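PDB 1TBX: protein F-93 from Sulfolobus virus 1, which probably acts as a homodimeric winged-helix transcription factor that recognises a palindromic or pseudo-palindromic DNA target sequence. Local coordinates for residues 5-10 against 81-86; 14-19 against 30-35; 23-28 against 56-61. All coordinates share one frame; numbering follows the deposited sequence.

How the interactions relate
Following the chain from the N terminus, interaction 1 begins in the lead-in to helix 9-17 and closes the longest loop when 81-86, on the long helix 71-94, comes back to meet it. The other two contacts lie wholly within that loop. Interaction 2 joins the end of helix 9-17 to the C-terminal part of helix 25-33, and interaction 3 joins the start of helix 25-33 to strand 56-61. Their segments alternate along the chain, so these two loops cross. Interactions 1 and 2 meet at helix 9-17, where Ala15 touches Ile84, while Val56 packs on Leu14 and Leu17 between interactions 2 and 3. Together they tie the N-terminal arm, helices and wing.

Interaction 1: 5-10 against 81-86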
loop_
_atom_site.group_PDB
_atom_site.type_symbol
_atom_site.label_atom_id
_atom_site.label_comp_id
_atom_site.label_asym_id
_atom_site.label_seq_id
_atom_site.Cartn_x
_atom_site.Cartn_y
_atom_site.Cartn_z
ATOM N N PRO A 5 -0.753 -0.510 8.622
ATOM C CA PRO A 5 0.188 0.255 7.756
ATOM C C PRO A 5 0.067 -0.501 6.449
ATOM O O PRO A 5 -0.107 -1.719 6.543
ATOM C CB PRO A 5 1.536 -0.004 8.405
ATOM C CG PRO A 5 1.246 -0.782 9.695
ATOM C CD PRO A 5 -0.070 -1.406 9.577
ATOM N N PHE A 6 0.132 0.025 5.248
ATOM C CA PHE A 6 1.028 0.881 4.584
ATOM C C PHE A 6 0.032 0.992 3.400
ATOM O O PHE A 6 0.191 1.791 2.465
ATOM C CB PHE A 6 2.141 -0.008 4.032
ATOM C CG PHE A 6 3.370 -0.096 4.900
ATOM C CD1 PHE A 6 3.401 -0.912 6.017
ATOM C CD2 PHE A 6 4.521 0.621 4.574
ATOM C CE1 PHE A 6 4.545 -0.987 6.824
ATOM C CE2 PHE A 6 5.648 0.540 5.361
ATOM C CZ PHE A 6 5.661 -0.274 6.494
ATOM N N PHE A 7 -0.974 0.093 3.449
ATOM C CA PHE A 7 -2.043 -0.059 2.470
ATOM C C PHE A 7 -3.372 0.354 3.069
ATOM O O PHE A 7 -3.723 -0.003 4.190
ATOM C CB PHE A 7 -2.179 -1.525 2.028
ATOM C CG PHE A 7 -0.863 -2.217 1.785
ATOM C CD1 PHE A 7 -0.293 -3.009 2.773
ATOM C CD2 PHE A 7 -0.175 -2.047 0.588
ATOM C CE1 PHE A 7 0.941 -3.661 2.562
ATOM C CE2 PHE A 7 1.073 -2.689 0.372
ATOM C CZ PHE A 7 1.628 -3.500 1.369
ATOM N N TYR A 8 -4.117 1.115 2.299
ATOM C CA TYR A 8 -5.481 1.417 2.624
ATOM C C TYR A 8 -6.357 0.206 2.294
ATOM O O TYR A 8 -5.897 -0.736 1.631
ATOM C CB TYR A 8 -5.911 2.582 1.764
ATOM C CG TYR A 8 -5.552 3.938 2.289
ATOM C CD1 TYR A 8 -4.429 4.630 1.809
ATOM C CD2 TYR A 8 -6.345 4.560 3.226
ATOM C CE1 TYR A 8 -4.129 5.903 2.260
ATOM C CE2 TYR A 8 -6.051 5.810 3.681
ATOM C CZ TYR A 8 -4.950 6.486 3.205
ATOM O OH TYR A 8 -4.701 7.760 3.696
ATOM N N PRO A 9 -7.617 0.219 2.739
ATOM C CA PRO A 9 -8.541 -0.889 2.438
ATOM C C PRO A 9 -8.739 -1.196 0.962
ATOM O O PRO A 9 -8.765 -2.369 0.561
ATOM C CB PRO A 9 -9.834 -0.438 3.073
ATOM C CG PRO A 9 -9.323 0.328 4.272
ATOM C CD PRO A 9 -8.221 1.220 3.643
ATOM N N GLU A 10 -8.864 -0.156 0.158
ATOM C CA GLU A 10 -9.031 -0.317 -1.274
ATOM C C GLU A 10 -7.914 -1.189 -1.850
ATOM O O GLU A 10 -8.149 -2.055 -2.716
ATOM C CB GLU A 10 -9.006 1.075 -1.840
ATOM C CG GLU A 10 -9.110 2.080 -0.694
ATOM C CD GLU A 10 -8.073 3.167 -0.791
ATOM O OE1 GLU A 10 -7.328 3.133 -1.767
ATOM O OE2 GLU A 10 -7.995 4.073 0.071
ATOM N N LYS A 81 -0.816 -7.275 -4.863
ATOM C CA LYS A 81 -0.769 -8.592 -4.221
ATOM C C LYS A 81 0.653 -8.902 -3.776
ATOM O O LYS A 81 0.873 -9.413 -2.659
ATOM C CB LYS A 81 -1.255 -9.688 -5.191
ATOM C CG LYS A 81 -1.295 -11.121 -4.633
ATOM C CD LYS A 81 -2.676 -11.561 -4.036
ATOM C CE LYS A 81 -2.854 -11.193 -2.465
ATOM N NZ LYS A 81 -3.511 -12.221 -1.541
ATOM N N THR A 82 1.600 -8.593 -4.664
ATOM C CA THR A 82 3.018 -8.878 -4.485
ATOM C C THR A 82 3.574 -8.054 -3.292
ATOM O O THR A 82 4.230 -8.593 -2.415
ATOM C CB THR A 82 3.807 -8.724 -5.911
ATOM O OG1 THR A 82 5.225 -8.739 -5.753
ATOM C CG2 THR A 82 3.680 -7.400 -6.533
ATOM N N ALA A 83 3.241 -6.764 -3.258
ATOM C CA ALA A 83 3.477 -5.891 -2.125
ATOM C C ALA A 83 2.888 -6.394 -0.768
ATOM O O ALA A 83 3.650 -6.594 0.194
ATOM C CB ALA A 83 3.012 -4.493 -2.453
ATOM N N ILE A 84 1.567 -6.619 -0.688
ATOM C CA ILE A 84 0.932 -7.157 0.538
ATOM C C ILE A 84 1.494 -8.515 0.950
ATOM O O ILE A 84 1.761 -8.783 2.137
ATOM C CB ILE A 84 -0.584 -7.271 0.360
ATOM C CG1 ILE A 84 -1.207 -5.873 0.284
ATOM C CG2 ILE A 84 -1.208 -8.108 1.492
ATOM C CD1 ILE A 84 -2.343 -5.776 -0.651
ATOM N N GLU A 85 1.691 -9.370 -0.036
ATOM C CA GLU A 85 2.254 -10.666 0.224
ATOM C C GLU A 85 3.654 -10.594 0.820
ATOM O O GLU A 85 3.994 -11.389 1.712
ATOM C CB GLU A 85 2.243 -11.462 -1.052
ATOM C CG GLU A 85 2.206 -12.929 -0.777
ATOM C CD GLU A 85 0.830 -13.400 -0.293
ATOM O OE1 GLU A 85 -0.200 -12.689 -0.584
ATOM O OE2 GLU A 85 0.804 -14.495 0.373
ATOM N N THR A 86 4.461 -9.649 0.311
ATOM C CA THR A 86 5.819 -9.487 0.750
ATOM C C THR A 86 5.723 -8.946 2.158
ATOM O O THR A 86 6.446 -9.377 3.043
ATOM C CB THR A 86 6.555 -8.482 -0.178
ATOM O OG1 THR A 86 6.606 -9.010 -1.509
ATOM C CG2 THR A 86 8.048 -8.299 0.236
#
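Phe7 anchors the N-terminal arm of this winged-helix protein on the long C-terminal helix 71-94, where Ala83 and Ile84 receive its ring. The evidence for a centred CH-pi contact is direct: Ile84 CG1 stands 3.6 Å from the centroid of the Phe7 ring and only 3° off the ring normal. Consistent with this, the six ring carbons are almost equally far from that methylene. Ile84 presents CG1 because its first torsion (chi1 -69°) sets this branch beside the backbone N and leaves CG2 anti to it. The far rim of the ring reaches the helix backbone, with Phe7 CZ 3.7 Å from Ile84 N, and next to it Phe7 CE2 lies 3.9 Å from Ala83 CB. On the face opposite Ile84 sits CB of the preceding Phe6, offset toward the rim, so the ring is sandwiched between its own chain and the helix.

No hydrogen bond crosses between the segments; the join is apolar and all three touching residues are buried. Within the helix, Thr86 OG1 donates to Thr82 O at 2.6 Å, reaching it from the face opposite that used by Thr86 N, so one carbonyl takes two donors.

The flanking residues of the arm face the second subunit: Tyr8 stacks on Tyr8 of that chain, and Phe6 meets its Phe55 and Phe76 edge-to-face. The contact thus belongs to the dimerisation region of this winged-helix homodimer, with the arm seated on its own helix 71-94 and Phe6 and Tyr8 meeting the partner subunit.

Interaction 2: 14-19 against 30-35; sequences LAYLYD and KKVNAE
Tyr16, near the end of helix 9-17, meets Val32, Lys31 and Glu35 around the C-terminal part of helix 25-33, and its single side chain supplies the whole of one side of the contact. The backbones are closest at Tyr16 and Val32, whose CA atoms are 6.6 Å apart.

The apolar part lies at the base of the tyrosine. Val32 CG2 approaches Tyr16 CB at 3.6 Å and Tyr16 CG at 3.8 Å, obliquely to the ring. Val32 offers this methyl because CG1 takes the position anti to the backbone N (chi1 161°), which leaves CG2 turned to the neighbouring helix. Lys31 adds a looser contact at the ring edge, near its plane, where its CG is 4.4 Å from Tyr16 CD2; beyond that carbon the lysine chain leads away.

The polar end is a proximity without a hydrogen bond. Glu35 is bent at its second torsion and lies across the phenol end, with both its CB and its CD 3.3 Å from Tyr16 OH. With CB and CD equally near, the hydroxyl rests against the length of the glutamate. Although Tyr16 OH and Glu35 OE1 are 3.4 Å apart, the angle is poor, and the ring and carboxylate planes stand 66° apart.

A cation-pi interaction from Lys81 on helix 71-94 also engages the tyrosine ring, and Lys88 of the same helix touches both Tyr16 and Glu35. Helix 9-17 thus runs at the middle of the domain: Tyr16 turns to helix 25-33, Ala15 packs on Ile84 of helix 71-94, and Leu14 and Leu17 reach Val56 and Leu69 in strands 56-61 and 64-69.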
loop_
_atom_site.group_PDB
_atom_site.type_symbol
_atom_site.label_atom_id
_atom_site.label_comp_id
_atom_site.label_asym_id
_atom_site.label_seq_id
_atom_site.Cartn_x
_atom_site.Cartn_y
_atom_site.Cartn_z
ATOM N N LEU A 14 -8.684 -4.886 -3.240
ATOM C CA LEU A 14 -8.276 -5.125 -4.615
ATOM C C LEU A 14 -7.353 -6.360 -4.795
ATOM O O LEU A 14 -7.583 -7.215 -5.663
ATOM C CB LEU A 14 -7.620 -3.850 -5.177
ATOM C CG LEU A 14 -7.584 -3.797 -6.705
ATOM C CD1 LEU A 14 -8.983 -4.062 -7.223
ATOM C CD2 LEU A 14 -7.001 -2.464 -7.230
ATOM N N ALA A 15 -6.307 -6.439 -3.977
ATOM C CA ALA A 15 -5.344 -7.532 -4.026
ATOM C C ALA A 15 -6.054 -8.851 -3.832
ATOM O O ALA A 15 -5.813 -9.802 -4.557
ATOM C CB ALA A 15 -4.320 -7.359 -2.942
ATOM N N TYR A 16 -6.956 -8.905 -2.861
ATOM C CA TYR A 16 -7.624 -10.155 -2.535
ATOM C C TYR A 16 -8.571 -10.646 -3.620
ATOM O O TYR A 16 -8.821 -11.858 -3.754
ATOM C CB TYR A 16 -8.319 -10.029 -1.195
ATOM C CG TYR A 16 -7.331 -10.327 -0.115
ATOM C CD1 TYR A 16 -6.303 -9.413 0.219
ATOM C CD2 TYR A 16 -7.355 -11.572 0.534
ATOM C CE1 TYR A 16 -5.353 -9.745 1.217
ATOM C CE2 TYR A 16 -6.424 -11.909 1.530
ATOM C CZ TYR A 16 -5.438 -11.008 1.869
ATOM O OH TYR A 16 -4.551 -11.406 2.843
ATOM N N LEU A 17 -9.087 -9.713 -4.407
ATOM C CA LEU A 17 -10.013 -10.074 -5.463
ATOM C C LEU A 17 -9.274 -10.827 -6.585
ATOM O O LEU A 17 -9.839 -11.716 -7.251
ATOM C CB LEU A 17 -10.693 -8.824 -6.008
ATOM C CG LEU A 17 -11.763 -9.018 -7.063
ATOM C CD1 LEU A 17 -12.667 -10.150 -6.636
ATOM C CD2 LEU A 17 -12.529 -7.737 -7.224
ATOM N N TYR A 18 -8.009 -10.463 -6.783
ATOM C CA TYR A 18 -7.265 -11.090 -7.807
ATOM C C TYR A 18 -7.303 -12.580 -7.558
ATOM O O TYR A 18 -7.106 -13.047 -6.440
ATOM C CB TYR A 18 -5.835 -10.565 -7.904
ATOM C CG TYR A 18 -5.139 -11.167 -9.117
ATOM C CD1 TYR A 18 -5.285 -10.593 -10.387
ATOM C CD2 TYR A 18 -4.365 -12.344 -9.007
ATOM C CE1 TYR A 18 -4.661 -11.153 -11.522
ATOM C CE2 TYR A 18 -3.709 -12.897 -10.133
ATOM C CZ TYR A 18 -3.873 -12.308 -11.398
ATOM O OH TYR A 18 -3.263 -12.862 -12.540
ATOM N N ASP A 19 -7.587 -13.311 -8.627
ATOM C CA ASP A 19 -7.772 -14.732 -8.546
ATOM C C ASP A 19 -9.026 -15.209 -7.799
ATOM O O ASP A 19 -9.215 -16.439 -7.652
ATOM C CB ASP A 19 -6.537 -15.369 -7.853
ATOM C CG ASP A 19 -5.647 -16.144 -8.822
ATOM O OD1 ASP A 19 -6.148 -16.560 -9.896
ATOM O OD2 ASP A 19 -4.425 -16.358 -8.594
ATOM N N LYS A 30 -15.304 -11.669 4.145
ATOM C CA LYS A 30 -14.846 -12.629 5.147
ATOM C C LYS A 30 -13.365 -12.953 5.005
ATOM O O LYS A 30 -12.622 -13.007 5.981
ATOM C CB LYS A 30 -15.631 -13.901 5.072
ATOM C CG LYS A 30 -16.959 -13.776 5.713
ATOM C CD LYS A 30 -17.841 -14.850 5.186
ATOM C CE LYS A 30 -18.070 -15.858 6.309
ATOM N NZ LYS A 30 -18.255 -17.258 5.819
ATOM N N LYS A 31 -12.939 -13.127 3.780
ATOM C CA LYS A 31 -11.590 -13.524 3.459
ATOM C C LYS A 31 -10.569 -12.431 3.829
ATOM O O LYS A 31 -9.555 -12.706 4.475
ATOM C CB LYS A 31 -11.547 -13.737 1.958
ATOM C CG LYS A 31 -10.416 -14.530 1.466
ATOM C CD LYS A 31 -10.706 -14.981 0.038
ATOM C CE LYS A 31 -11.641 -16.174 0.011
ATOM N NZ LYS A 31 -10.889 -17.438 0.200
ATOM N N VAL A 32 -10.840 -11.207 3.377
ATOM C CA VAL A 32 -10.015 -10.048 3.637
ATOM C C VAL A 32 -9.894 -9.924 5.149
ATOM O O VAL A 32 -8.784 -9.877 5.724
ATOM C CB VAL A 32 -10.641 -8.756 3.013
ATOM C CG1 VAL A 32 -10.094 -7.495 3.627
ATOM C CG2 VAL A 32 -10.394 -8.715 1.503
ATOM N N ASN A 33 -11.045 -9.919 5.803
ATOM C CA ASN A 33 -11.096 -9.704 7.216
ATOM C C ASN A 33 -10.332 -10.742 8.072
ATOM O O ASN A 33 -9.747 -10.395 9.108
ATOM C CB ASN A 33 -12.538 -9.585 7.607
ATOM C CG ASN A 33 -12.686 -9.368 9.052
ATOM O OD1 ASN A 33 -12.383 -8.290 9.567
ATOM N ND2 ASN A 33 -13.082 -10.417 9.754
ATOM N N ALA A 34 -10.343 -11.995 7.614
ATOM C CA ALA A 34 -9.567 -13.113 8.174
ATOM C C ALA A 34 -8.057 -12.850 8.222
ATOM O O ALA A 34 -7.355 -13.544 8.940
ATOM C CB ALA A 34 -9.837 -14.408 7.365
ATOM N N GLU A 35 -7.563 -11.865 7.466
ATOM C CA GLU A 35 -6.129 -11.590 7.390
ATOM C C GLU A 35 -5.768 -10.164 7.748
ATOM O O GLU A 35 -4.727 -9.916 8.314
ATOM C CB GLU A 35 -5.650 -11.786 5.964
ATOM C CG GLU A 35 -5.845 -13.181 5.430
ATOM C CD GLU A 35 -4.547 -13.841 5.044
ATOM O OE1 GLU A 35 -3.470 -13.321 5.409
ATOM O OE2 GLU A 35 -4.594 -14.894 4.400
#

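Interaction 3: 23-28 against 56-61; sequences IATYDL and VKERQE
Two first torsions bring Thr25 and Glu58 together. In Thr25, chi1 of -60° sets OG1 anti to the carbonyl carbon and beside the backbone N, with CG2 taking the place anti to that nitrogen. In Glu58, CG is anti to the backbone N (chi1 -179°) and the chain stays extended beyond it, which carries the carboxylate from strand 56-61 to the start of helix 25-33. The two side chains meet at about a right angle.

One hydrogen bond joins the segments: Thr25 OG1 donates to Glu58 OE1 at 2.7 Å. The hydroxyl arrives on the anti side of OE1, tilted 16° out of the carboxylate plane. The rest of the threonine is farther off, with Thr25 CB and Thr25 CG2 both 3.6 Å from Glu58 OE1. Since the nearest CA atoms, those of Thr25 and Glu58, are 8.1 Å apart, the side chains alone bridge helix and strand.

Thr25 begins its helix directly after the N-cap residue Ala24, whose O accepts from Leu28 N at 3.0 Å. Its OG1 is also hydrogen-bonded to Lys65 O of strand 64-69, and its backbone pairs with Lys65, so the helix start is fastened to both wing strands. Glu58 OE2 has a long, weak ion pair with Lys47 of helix 40-52.

Chemically, the threonine hydroxyl has a single proton and two acceptors beside it, a carboxylate and a backbone carbonyl. With its hydrogen given to Glu58 OE1, the contact to Lys65 O can have at most a share of it. As assigned, the donated bond is what a carboxylate would receive, and the long, weak pair with Lys47 could add only a little; the two-acceptor arrangement by itself does not settle the ionisation.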
loop_
_atom_site.group_PDB
_atom_site.type_symbol
_atom_site.label_atom_id
_atom_site.label_comp_id
_atom_site.label_asym_id
_atom_site.label_seq_id
_atom_site.Cartn_x
_atom_site.Cartn_y
_atom_site.Cartn_z
ATOM N N ILE A 23 -16.412 -14.252 -6.693
ATOM C CA ILE A 23 -16.691 -14.394 -5.273
ATOM C C ILE A 23 -17.876 -13.495 -4.936
ATOM O O ILE A 23 -17.947 -12.362 -5.406
ATOM C CB ILE A 23 -15.433 -14.046 -4.440
ATOM C CG1 ILE A 23 -15.686 -14.280 -2.942
ATOM C CG2 ILE A 23 -14.977 -12.603 -4.705
ATOM C CD1 ILE A 23 -14.487 -14.905 -2.168
ATOM N N ALA A 24 -18.823 -14.015 -4.170
ATOM C CA ALA A 24 -19.840 -13.144 -3.612
ATOM C C ALA A 24 -19.134 -12.113 -2.727
ATOM O O ALA A 24 -18.305 -12.455 -1.883
ATOM C CB ALA A 24 -20.857 -13.931 -2.812
ATOM N N THR A 25 -19.460 -10.844 -2.965
ATOM C CA THR A 25 -18.956 -9.690 -2.229
ATOM C C THR A 25 -18.752 -9.932 -0.722
ATOM O O THR A 25 -17.663 -9.713 -0.204
ATOM C CB THR A 25 -19.908 -8.518 -2.498
ATOM O OG1 THR A 25 -19.933 -8.226 -3.912
ATOM C CG2 THR A 25 -19.421 -7.240 -1.822
ATOM N N TYR A 26 -19.759 -10.419 -0.026
ATOM C CA TYR A 26 -19.594 -10.661 1.402
ATOM C C TYR A 26 -18.574 -11.759 1.724
ATOM O O TYR A 26 -17.873 -11.682 2.748
ATOM C CB TYR A 26 -20.926 -10.906 2.134
ATOM C CG TYR A 26 -20.735 -10.975 3.619
ATOM C CD1 TYR A 26 -20.535 -9.809 4.376
ATOM C CD2 TYR A 26 -20.713 -12.205 4.272
ATOM C CE1 TYR A 26 -20.344 -9.868 5.760
ATOM C CE2 TYR A 26 -20.518 -12.282 5.647
ATOM C CZ TYR A 26 -20.329 -11.112 6.387
ATOM O OH TYR A 26 -20.156 -11.205 7.757
ATOM N N ASP A 27 -18.477 -12.770 0.870
ATOM C CA ASP A 27 -17.402 -13.736 1.081
ATOM C C ASP A 27 -16.045 -13.113 0.899
ATOM O O ASP A 27 -15.104 -13.510 1.590
ATOM C CB ASP A 27 -17.519 -14.978 0.210
ATOM C CG ASP A 27 -18.668 -15.831 0.632
ATOM O OD1 ASP A 27 -19.036 -15.697 1.830
ATOM O OD2 ASP A 27 -19.290 -16.599 -0.151
ATOM N N LEU A 28 -15.928 -12.155 -0.028
ATOM C CA LEU A 28 -14.655 -11.464 -0.189
ATOM C C LEU A 28 -14.374 -10.715 1.096
ATOM O O LEU A 28 -13.263 -10.736 1.584
ATOM C CB LEU A 28 -14.623 -10.516 -1.384
ATOM C CG LEU A 28 -13.286 -9.743 -1.508
ATOM C CD1 LEU A 28 -12.108 -10.666 -1.934
ATOM C CD2 LEU A 28 -13.327 -8.478 -2.398
ATOM N N VAL A 56 -13.147 -2.382 -10.364
ATOM C CA VAL A 56 -13.944 -3.564 -10.014
ATOM C C VAL A 56 -15.343 -3.414 -10.578
ATOM O O VAL A 56 -15.868 -2.294 -10.679
ATOM C CB VAL A 56 -14.047 -3.686 -8.478
ATOM C CG1 VAL A 56 -15.108 -4.671 -8.028
ATOM C CG2 VAL A 56 -12.691 -4.053 -7.874
ATOM N N LYS A 57 -15.951 -4.538 -10.944
ATOM C CA LYS A 57 -17.351 -4.538 -11.355
ATOM C C LYS A 57 -18.153 -5.421 -10.410
ATOM O O LYS A 57 -17.684 -6.470 -10.008
ATOM C CB LYS A 57 -17.510 -4.982 -12.819
ATOM C CG LYS A 57 -17.533 -3.797 -13.820
ATOM C CD LYS A 57 -17.066 -4.164 -15.274
ATOM C CE LYS A 57 -17.019 -2.914 -16.233
ATOM N NZ LYS A 57 -17.660 -3.094 -17.601
ATOM N N GLU A 58 -19.345 -4.988 -10.024
ATOM C CA GLU A 58 -20.196 -5.858 -9.245
ATOM C C GLU A 58 -21.459 -6.254 -10.007
ATOM O O GLU A 58 -22.234 -5.372 -10.388
ATOM C CB GLU A 58 -20.581 -5.198 -7.931
ATOM C CG GLU A 58 -21.471 -6.067 -7.043
ATOM C CD GLU A 58 -21.665 -5.442 -5.692
ATOM O OE1 GLU A 58 -21.406 -6.125 -4.667
ATOM O OE2 GLU A 58 -22.047 -4.245 -5.674
ATOM N N ARG A 59 -21.674 -7.563 -10.209
ATOM C CA ARG A 59 -22.914 -8.081 -10.831
ATOM C C ARG A 59 -23.750 -8.958 -9.895
ATOM O O ARG A 59 -23.211 -9.679 -9.044
ATOM C CB ARG A 59 -22.618 -8.867 -12.107
ATOM C CG ARG A 59 -21.661 -8.196 -13.116
ATOM C CD ARG A 59 -21.381 -9.047 -14.368
ATOM N NE ARG A 59 -19.970 -9.414 -14.495
ATOM C CZ ARG A 59 -19.504 -10.371 -15.306
ATOM N NH1 ARG A 59 -20.336 -11.074 -16.080
ATOM N NH2 ARG A 59 -18.190 -10.619 -15.360
ATOM N N GLN A 60 -25.073 -8.880 -10.042
ATOM C CA GLN A 60 -25.978 -9.821 -9.378
ATOM C C GLN A 60 -26.114 -11.066 -10.284
ATOM O O GLN A 60 -26.838 -11.066 -11.257
ATOM C CB GLN A 60 -27.322 -9.159 -9.012
ATOM C CG GLN A 60 -28.428 -10.094 -8.488
ATOM C CD GLN A 60 -28.416 -10.326 -6.964
ATOM O OE1 GLN A 60 -28.087 -9.437 -6.163
ATOM N NE2 GLN A 60 -28.792 -11.530 -6.568
ATOM N N GLU A 61 -25.352 -12.102 -9.964
ATOM C CA GLU A 61 -25.316 -13.328 -10.735
ATOM C C GLU A 61 -25.555 -14.499 -9.789
ATOM O O GLU A 61 -25.106 -14.466 -8.629
ATOM C CB GLU A 61 -23.949 -13.496 -11.376
ATOM C CG GLU A 61 -23.840 -12.954 -12.787
ATOM C CD GLU A 61 -22.396 -12.944 -13.271
ATOM O OE1 GLU A 61 -21.524 -13.682 -12.693
ATOM O OE2 GLU A 61 -22.136 -12.177 -14.230
#